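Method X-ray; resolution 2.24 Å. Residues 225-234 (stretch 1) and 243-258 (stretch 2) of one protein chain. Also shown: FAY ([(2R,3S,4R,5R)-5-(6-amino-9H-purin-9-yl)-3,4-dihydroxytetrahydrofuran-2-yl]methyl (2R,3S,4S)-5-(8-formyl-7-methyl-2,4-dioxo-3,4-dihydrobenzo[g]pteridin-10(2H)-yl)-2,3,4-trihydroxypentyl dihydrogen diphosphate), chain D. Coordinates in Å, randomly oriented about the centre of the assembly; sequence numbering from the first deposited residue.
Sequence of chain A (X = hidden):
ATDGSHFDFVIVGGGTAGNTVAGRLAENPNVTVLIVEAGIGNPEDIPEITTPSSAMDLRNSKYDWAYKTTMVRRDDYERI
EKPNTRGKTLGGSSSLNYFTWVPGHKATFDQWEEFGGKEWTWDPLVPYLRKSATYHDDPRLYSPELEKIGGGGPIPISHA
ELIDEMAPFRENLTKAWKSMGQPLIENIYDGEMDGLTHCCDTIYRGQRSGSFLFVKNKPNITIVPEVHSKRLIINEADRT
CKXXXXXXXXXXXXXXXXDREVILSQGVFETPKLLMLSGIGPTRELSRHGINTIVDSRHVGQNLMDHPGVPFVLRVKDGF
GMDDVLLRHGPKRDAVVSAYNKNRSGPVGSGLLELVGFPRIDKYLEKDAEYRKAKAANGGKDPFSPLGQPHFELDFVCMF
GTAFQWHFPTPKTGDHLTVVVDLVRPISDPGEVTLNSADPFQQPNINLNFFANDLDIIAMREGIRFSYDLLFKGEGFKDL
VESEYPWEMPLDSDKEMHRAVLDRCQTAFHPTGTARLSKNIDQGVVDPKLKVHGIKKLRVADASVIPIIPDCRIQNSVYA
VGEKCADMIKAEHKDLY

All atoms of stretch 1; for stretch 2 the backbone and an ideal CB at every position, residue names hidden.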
# COMPACT_ATOMS: atom_id res chain seq x y z
N PRO A 225 -18.36 18.41 -23.00
CA PRO A 225 -17.88 18.01 -21.68
C PRO A 225 -18.79 16.93 -21.10
O PRO A 225 -19.82 16.62 -21.70
CB PRO A 225 -18.05 19.29 -20.87
CG PRO A 225 -19.27 19.95 -21.48
CD PRO A 225 -19.23 19.60 -22.95
N GLU A 226 -18.41 16.37 -19.95
CA GLU A 226 -19.23 15.36 -19.28
C GLU A 226 -19.54 14.14 -20.15
O GLU A 226 -20.64 13.61 -20.06
CB GLU A 226 -20.57 15.93 -18.83
CG GLU A 226 -20.50 17.28 -18.15
CD GLU A 226 -20.54 17.16 -16.66
OE1 GLU A 226 -19.94 16.21 -16.13
OE2 GLU A 226 -21.19 18.03 -16.03
N VAL A 227 -18.60 13.70 -20.98
CA VAL A 227 -18.78 12.47 -21.73
C VAL A 227 -17.57 11.59 -21.56
O VAL A 227 -16.44 12.07 -21.57
CB VAL A 227 -19.03 12.71 -23.24
CG1 VAL A 227 -20.32 13.50 -23.47
CG2 VAL A 227 -17.83 13.41 -23.90
N HIS A 228 -17.80 10.29 -21.39
CA HIS A 228 -16.74 9.34 -21.13
C HIS A 228 -16.48 8.51 -22.38
O HIS A 228 -17.40 7.90 -22.96
CB HIS A 228 -17.15 8.44 -19.96
CG HIS A 228 -16.02 7.71 -19.33
ND1 HIS A 228 -15.37 8.17 -18.20
CD2 HIS A 228 -15.43 6.54 -19.65
CE1 HIS A 228 -14.42 7.32 -17.86
NE2 HIS A 228 -14.44 6.32 -18.72
N SER A 229 -15.23 8.50 -22.83
CA SER A 229 -14.87 7.73 -24.03
C SER A 229 -15.08 6.23 -23.82
O SER A 229 -14.70 5.66 -22.78
CB SER A 229 -13.43 8.00 -24.45
OG SER A 229 -12.51 7.56 -23.45
N LYS A 230 -15.68 5.60 -24.82
CA LYS A 230 -15.83 4.17 -24.82
C LYS A 230 -14.75 3.52 -25.67
O LYS A 230 -14.15 2.54 -25.26
CB LYS A 230 -17.20 3.77 -25.35
CG LYS A 230 -17.35 2.28 -25.48
CD LYS A 230 -18.64 1.93 -26.22
CE LYS A 230 -18.61 0.48 -26.68
NZ LYS A 230 -19.86 0.15 -27.44
N ARG A 231 -14.51 4.09 -26.85
CA ARG A 231 -13.67 3.43 -27.85
C ARG A 231 -13.35 4.36 -29.02
O ARG A 231 -14.13 5.23 -29.35
CB ARG A 231 -14.41 2.21 -28.41
CG ARG A 231 -13.57 1.23 -29.19
CD ARG A 231 -14.47 0.17 -29.79
NE ARG A 231 -15.07 -0.68 -28.76
CZ ARG A 231 -16.15 -1.42 -28.93
NH1 ARG A 231 -16.78 -1.41 -30.10
NH2 ARG A 231 -16.62 -2.16 -27.93
N LEU A 232 -12.19 4.17 -29.65
CA LEU A 232 -11.91 4.85 -30.90
C LEU A 232 -12.63 4.04 -31.99
O LEU A 232 -12.68 2.82 -31.91
CB LEU A 232 -10.41 4.88 -31.18
CG LEU A 232 -9.55 6.15 -31.03
CD1 LEU A 232 -10.23 7.30 -30.30
CD2 LEU A 232 -8.23 5.78 -30.35
N ILE A 233 -13.19 4.73 -32.98
CA ILE A 233 -13.84 4.06 -34.12
C ILE A 233 -12.82 3.78 -35.22
O ILE A 233 -12.31 4.70 -35.89
CB ILE A 233 -15.02 4.90 -34.69
CG1 ILE A 233 -16.01 5.26 -33.57
CG2 ILE A 233 -15.73 4.16 -35.83
CD1 ILE A 233 -17.35 5.87 -34.09
N ILE A 234 -12.51 2.50 -35.39
CA ILE A 234 -11.46 2.07 -36.31
C ILE A 234 -12.04 1.23 -37.44
O ILE A 234 -12.69 0.21 -37.21
CB ILE A 234 -10.40 1.20 -35.58
CG1 ILE A 234 -9.86 1.91 -34.35
CG2 ILE A 234 -9.27 0.83 -36.54
CD1 ILE A 234 -8.98 3.09 -34.69
N UNK A 243 -13.21 8.24 -35.98
CA UNK A 243 -13.82 9.09 -34.96
C UNK A 243 -13.81 8.39 -33.61
O UNK A 243 -12.97 7.51 -33.37
CB UNK A 243 -15.25 9.46 -35.35
N UNK A 244 -14.73 8.76 -32.73
CA UNK A 244 -14.73 8.23 -31.38
C UNK A 244 -16.14 8.02 -30.86
O UNK A 244 -17.06 8.79 -31.18
CB UNK A 244 -13.96 9.17 -30.45
N UNK A 245 -16.31 7.01 -30.01
CA UNK A 245 -17.59 6.77 -29.34
C UNK A 245 -17.52 7.19 -27.87
O UNK A 245 -16.55 6.88 -27.16
CB UNK A 245 -17.98 5.30 -29.45
N UNK A 246 -18.54 7.92 -27.42
CA UNK A 246 -18.59 8.40 -26.04
C UNK A 246 -19.91 8.08 -25.38
O UNK A 246 -20.91 7.82 -26.05
CB UNK A 246 -18.34 9.91 -25.99
N UNK A 247 -19.91 8.09 -24.05
CA UNK A 247 -21.12 7.85 -23.28
C UNK A 247 -21.50 9.12 -22.52
O UNK A 247 -20.65 9.73 -21.88
CB UNK A 247 -20.93 6.68 -22.32
N UNK A 248 -22.76 9.51 -22.60
CA UNK A 248 -23.22 10.72 -21.92
C UNK A 248 -23.61 10.45 -20.49
O UNK A 248 -23.73 9.30 -20.07
CB UNK A 248 -24.41 11.33 -22.67
N UNK A 249 -23.84 11.53 -19.75
CA UNK A 249 -24.29 11.48 -18.36
C UNK A 249 -25.56 10.67 -18.20
O UNK A 249 -25.78 10.01 -17.18
CB UNK A 249 -24.51 12.90 -17.82
N UNK A 250 -26.41 10.72 -19.23
CA UNK A 250 -27.65 9.96 -19.24
C UNK A 250 -27.45 8.53 -19.71
O UNK A 250 -28.39 7.75 -19.76
CB UNK A 250 -28.68 10.66 -20.13
N UNK A 251 -26.22 8.18 -20.07
CA UNK A 251 -25.92 6.80 -20.45
C UNK A 251 -26.25 6.47 -21.90
O UNK A 251 -26.51 5.32 -22.22
CB UNK A 251 -26.68 5.84 -19.53
N UNK A 252 -26.22 7.47 -22.77
CA UNK A 252 -26.38 7.24 -24.20
C UNK A 252 -25.05 7.24 -24.91
O UNK A 252 -24.17 8.05 -24.61
CB UNK A 252 -27.30 8.30 -24.82
N UNK A 253 -24.88 6.31 -25.85
CA UNK A 253 -23.64 6.22 -26.59
C UNK A 253 -23.75 7.03 -27.88
O UNK A 253 -24.70 6.88 -28.66
CB UNK A 253 -23.30 4.76 -26.89
N UNK A 254 -22.78 7.90 -28.09
CA UNK A 254 -22.78 8.82 -29.22
C UNK A 254 -21.53 8.58 -30.05
O UNK A 254 -20.45 8.36 -29.49
CB UNK A 254 -22.85 10.27 -28.75
N UNK A 255 -21.66 8.60 -31.37
CA UNK A 255 -20.49 8.56 -32.23
C UNK A 255 -20.22 9.94 -32.82
O UNK A 255 -21.14 10.61 -33.27
CB UNK A 255 -20.68 7.53 -33.34
N UNK A 256 -18.96 10.37 -32.79
CA UNK A 256 -18.55 11.58 -33.50
C UNK A 256 -17.42 11.23 -34.45
O UNK A 256 -16.54 10.43 -34.12
CB UNK A 256 -18.12 12.68 -32.53
N UNK A 257 -17.43 11.85 -35.63
CA UNK A 257 -16.53 11.47 -36.71
C UNK A 257 -15.61 12.60 -37.09
O UNK A 257 -15.99 13.77 -37.04
CB UNK A 257 -17.33 11.02 -37.94
N UNK A 258 -14.38 12.23 -37.45
CA UNK A 258 -13.42 13.22 -37.90
C UNK A 258 -13.24 13.03 -39.39
O UNK A 258 -12.98 11.93 -39.86
CB UNK A 258 -12.09 13.10 -37.15
P FAY D . -1.70 15.81 -20.57
N1 FAY D . 3.89 19.79 -14.24
C2 FAY D . 4.56 21.01 -14.17
O2 FAY D . 5.18 21.43 -15.14
N3 FAY D . 4.15 21.95 -13.25
C4 FAY D . 3.56 21.53 -12.09
O4 FAY D . 3.86 22.12 -11.04
N5 FAY D . 2.27 19.85 -10.99
C6 FAY D . 0.58 18.52 -10.05
C7 FAY D . -0.40 17.55 -10.14
C8 FAY D . -0.57 16.86 -11.35
O8 FAY D . -2.04 15.50 -12.56
C9 FAY D . 0.17 17.24 -12.47
PA FAY D . -4.10 15.73 -19.08
C1' FAY D . 1.89 17.77 -14.79
C10 FAY D . 3.06 19.40 -13.21
N10 FAY D . 2.10 18.41 -13.42
N1A FAY D . -13.09 9.99 -21.51
O1A FAY D . -4.46 14.96 -17.85
C1B FAY D . -9.49 13.58 -20.22
O1P FAY D . -2.29 16.63 -21.70
C2' FAY D . 0.99 18.64 -15.70
O2' FAY D . -0.09 19.06 -14.94
C2A FAY D . -13.15 11.35 -21.72
O2A FAY D . -3.79 17.17 -18.83
C2B FAY D . -9.10 14.04 -18.83
O2B FAY D . -10.21 14.44 -18.04
O2P FAY D . -0.74 14.76 -21.10
C3' FAY D . 0.46 18.14 -17.09
O3' FAY D . -0.88 18.49 -17.40
N3A FAY D . -12.11 12.17 -21.31
C3B FAY D . -8.20 15.21 -19.13
O3B FAY D . -9.00 16.35 -19.37
O3P FAY D . -2.88 15.02 -19.81
C4' FAY D . 0.61 16.67 -17.35
O4' FAY D . 1.97 16.35 -17.03
C4A FAY D . -11.02 11.62 -20.71
C4B FAY D . -7.56 14.84 -20.45
O4B FAY D . -8.32 13.76 -20.98
C4X FAY D . 3.02 20.23 -12.08
C5' FAY D . 0.26 16.33 -18.82
O5' FAY D . -0.99 16.71 -19.41
C5A FAY D . -10.94 10.25 -20.51
C5B FAY D . -6.11 14.45 -20.27
O5B FAY D . -5.37 15.63 -20.10
C5X FAY D . 1.45 18.74 -11.10
C6A FAY D . -11.98 9.42 -20.91
N6A FAY D . -11.95 8.11 -20.62
N7A FAY D . -9.76 9.99 -19.91
C7M FAY D . -1.13 17.14 -8.88
C8A FAY D . -9.08 11.15 -19.74
C8M FAY D . -1.84 16.12 -11.55
C9A FAY D . 1.22 18.15 -12.36
N9A FAY D . -9.85 12.16 -20.23

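Stretch 2 enters as a strand antiparallel to 227-234, turns at 248-251 and returns along its own first arm. The first arm, 243-248, approaches the strand of stretch 1 to 4.3 Å between axes, the second to 8.6 Å. The pairing is fixed by backbone bonds, and the side chains are judged from the ideal CB.

Position 243 has phi/psi of 158/-155, and an ideal CB would lie 2.0 Å from the carbonyl O of 256. Only glycine fits. Gly-243 O accepts from Ile-233 N at 2.8 Å.

At 244 the CB shares a face with Leu-232, 4.2 Å from Leu-232 CD1. A compact or branched aliphatic residue suits. It is Val-244, whose CG2 packs 4.0 Å from Leu-232 CD1.

Position 245 has its CB 4.4 Å from Lys-230 CB and 4.6 Å from Ile-233 CG1; valine, isoleucine or threonine would all be plausible. Its backbone meets a bulge: Thr-245 N donates to Arg-231 O (2.9 Å), while Thr-245 O accepts from Lys-230 N (2.8 Å) and weakly from Arg-231 N (3.5 Å). The deposited threonine places OG1 3.5 Å from Ile-233 CG1 and CG2 4.1 Å from Lys-230 CD; OG1 also donates to OD1 of residue 255 at 2.7 Å.

The CB at 246 lies 4.0 Å from Val-227 CB and 4.5 Å from Ser-229 CA, favouring a small or beta-branched apolar group. Val-246 answers with CB 3.9 Å from Val-227 CB and CG1 4.1 Å from Ser-229 CA.

At 247 the CB lies on the face of His-228, whose imidazole leads away, leaving the Lys-230 chain as a neighbour. Several aliphatic or beta-branched residues could fit. Val-247 sets CG2 4.3 Å from Lys-230 CB, and its N and O pair with His-228 O (2.7 Å) and His-228 N (2.9 Å).

At 248 the CB shares a face with Val-227, 4.7 Å from Val-227 CG1, and a type I turn begins, where serine, threonine, aspartate or asparagine could serve. Thr-248 CG2 lies 4.2 Å from Val-227 CG1. Thr-248 OG1 accepts from the backbone N of residue 252 at 3.1 Å.

At 249 the CB points sideways, 4.5 Å from Glu-226 O, and many residues would do. Ala-249 N reaches Glu-226 O through a water. Position 250 is out of reach, leaving the choice open: Ala-250. At 251, phi/psi of 83/27 would jam a CB against the preceding carbonyl, so Gly-251 follows. Position 252, equally unconstrained by stretch 1, is Asn-252.

Position 253 points sideways, its CB 5.5 Å from Lys-230 CD; the extended lysine offers a charge, inviting an acid or amide. Glu-253 OE2 forms a salt bridge with Lys-230 NZ at 3.1 Å.

At 254 nothing of stretch 1 lies within 5.5 Å of the CB, so many side chains suit; it is Leu-254. At 255 the CB is 3.8 Å from Ile-233 CD1, compatible with polar or apolar groups; Asn-255 OD1 lies 3.8 Å from Ile-233 CD1. Position 256 is likewise unrestricted by stretch 1: Phe-256. At 257 a long or aromatic chain could reach Ile-233, and Phe-257 CE1 comes obliquely to 3.9 Å from Ile-233 CD1. Position 258, out of reach and free to vary on this evidence, is Ala-258.

Stretch 2 (243-258) GVTVVTAAGNELNFFA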
# COMPACT_ATOMS: atom_id res chain seq x y z
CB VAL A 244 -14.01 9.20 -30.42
CG1 VAL A 244 -14.84 10.47 -30.23
CG2 VAL A 244 -13.78 8.54 -29.09
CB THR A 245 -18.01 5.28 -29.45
OG1 THR A 245 -18.11 4.91 -30.83
CG2 THR A 245 -19.37 5.06 -28.78
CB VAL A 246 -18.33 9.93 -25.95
CG1 VAL A 246 -16.95 10.27 -26.50
CG2 VAL A 246 -19.41 10.69 -26.67
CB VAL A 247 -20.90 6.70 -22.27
CG1 VAL A 247 -22.21 6.36 -21.54
CG2 VAL A 247 -20.35 5.50 -22.97
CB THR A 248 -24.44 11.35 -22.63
OG1 THR A 248 -25.55 10.45 -22.58
CG2 THR A 248 -24.11 11.70 -24.07
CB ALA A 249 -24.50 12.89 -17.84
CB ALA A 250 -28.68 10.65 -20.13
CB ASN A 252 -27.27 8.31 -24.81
CG ASN A 252 -28.64 8.30 -24.23
OD1 ASN A 252 -29.12 9.30 -23.70
ND2 ASN A 252 -29.30 7.14 -24.31
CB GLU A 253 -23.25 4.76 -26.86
CG GLU A 253 -23.11 3.92 -25.58
CD GLU A 253 -22.36 2.62 -25.78
OE1 GLU A 253 -21.98 2.00 -24.76
OE2 GLU A 253 -22.13 2.22 -26.94
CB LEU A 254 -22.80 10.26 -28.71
CG LEU A 254 -24.12 11.02 -28.57
CD1 LEU A 254 -25.26 10.10 -28.21
CD2 LEU A 254 -23.97 12.14 -27.57
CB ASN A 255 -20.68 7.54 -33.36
CG ASN A 255 -21.14 6.20 -32.85
OD1 ASN A 255 -20.48 5.58 -32.01
ND2 ASN A 255 -22.29 5.74 -33.34
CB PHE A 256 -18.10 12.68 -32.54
CG PHE A 256 -19.15 13.12 -31.57
CD1 PHE A 256 -20.26 13.85 -32.00
CD2 PHE A 256 -19.03 12.82 -30.22
CE1 PHE A 256 -21.23 14.26 -31.11
CE2 PHE A 256 -20.01 13.23 -29.31
CZ PHE A 256 -21.11 13.95 -29.75
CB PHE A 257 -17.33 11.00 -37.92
CG PHE A 257 -18.12 9.74 -37.67
CD1 PHE A 257 -17.54 8.50 -37.85
CD2 PHE A 257 -19.42 9.80 -37.23
CE1 PHE A 257 -18.25 7.34 -37.59
CE2 PHE A 257 -20.14 8.64 -36.97
CZ PHE A 257 -19.55 7.41 -37.16
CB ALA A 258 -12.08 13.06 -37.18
O HOH W 1 -23.08 14.10 -20.80
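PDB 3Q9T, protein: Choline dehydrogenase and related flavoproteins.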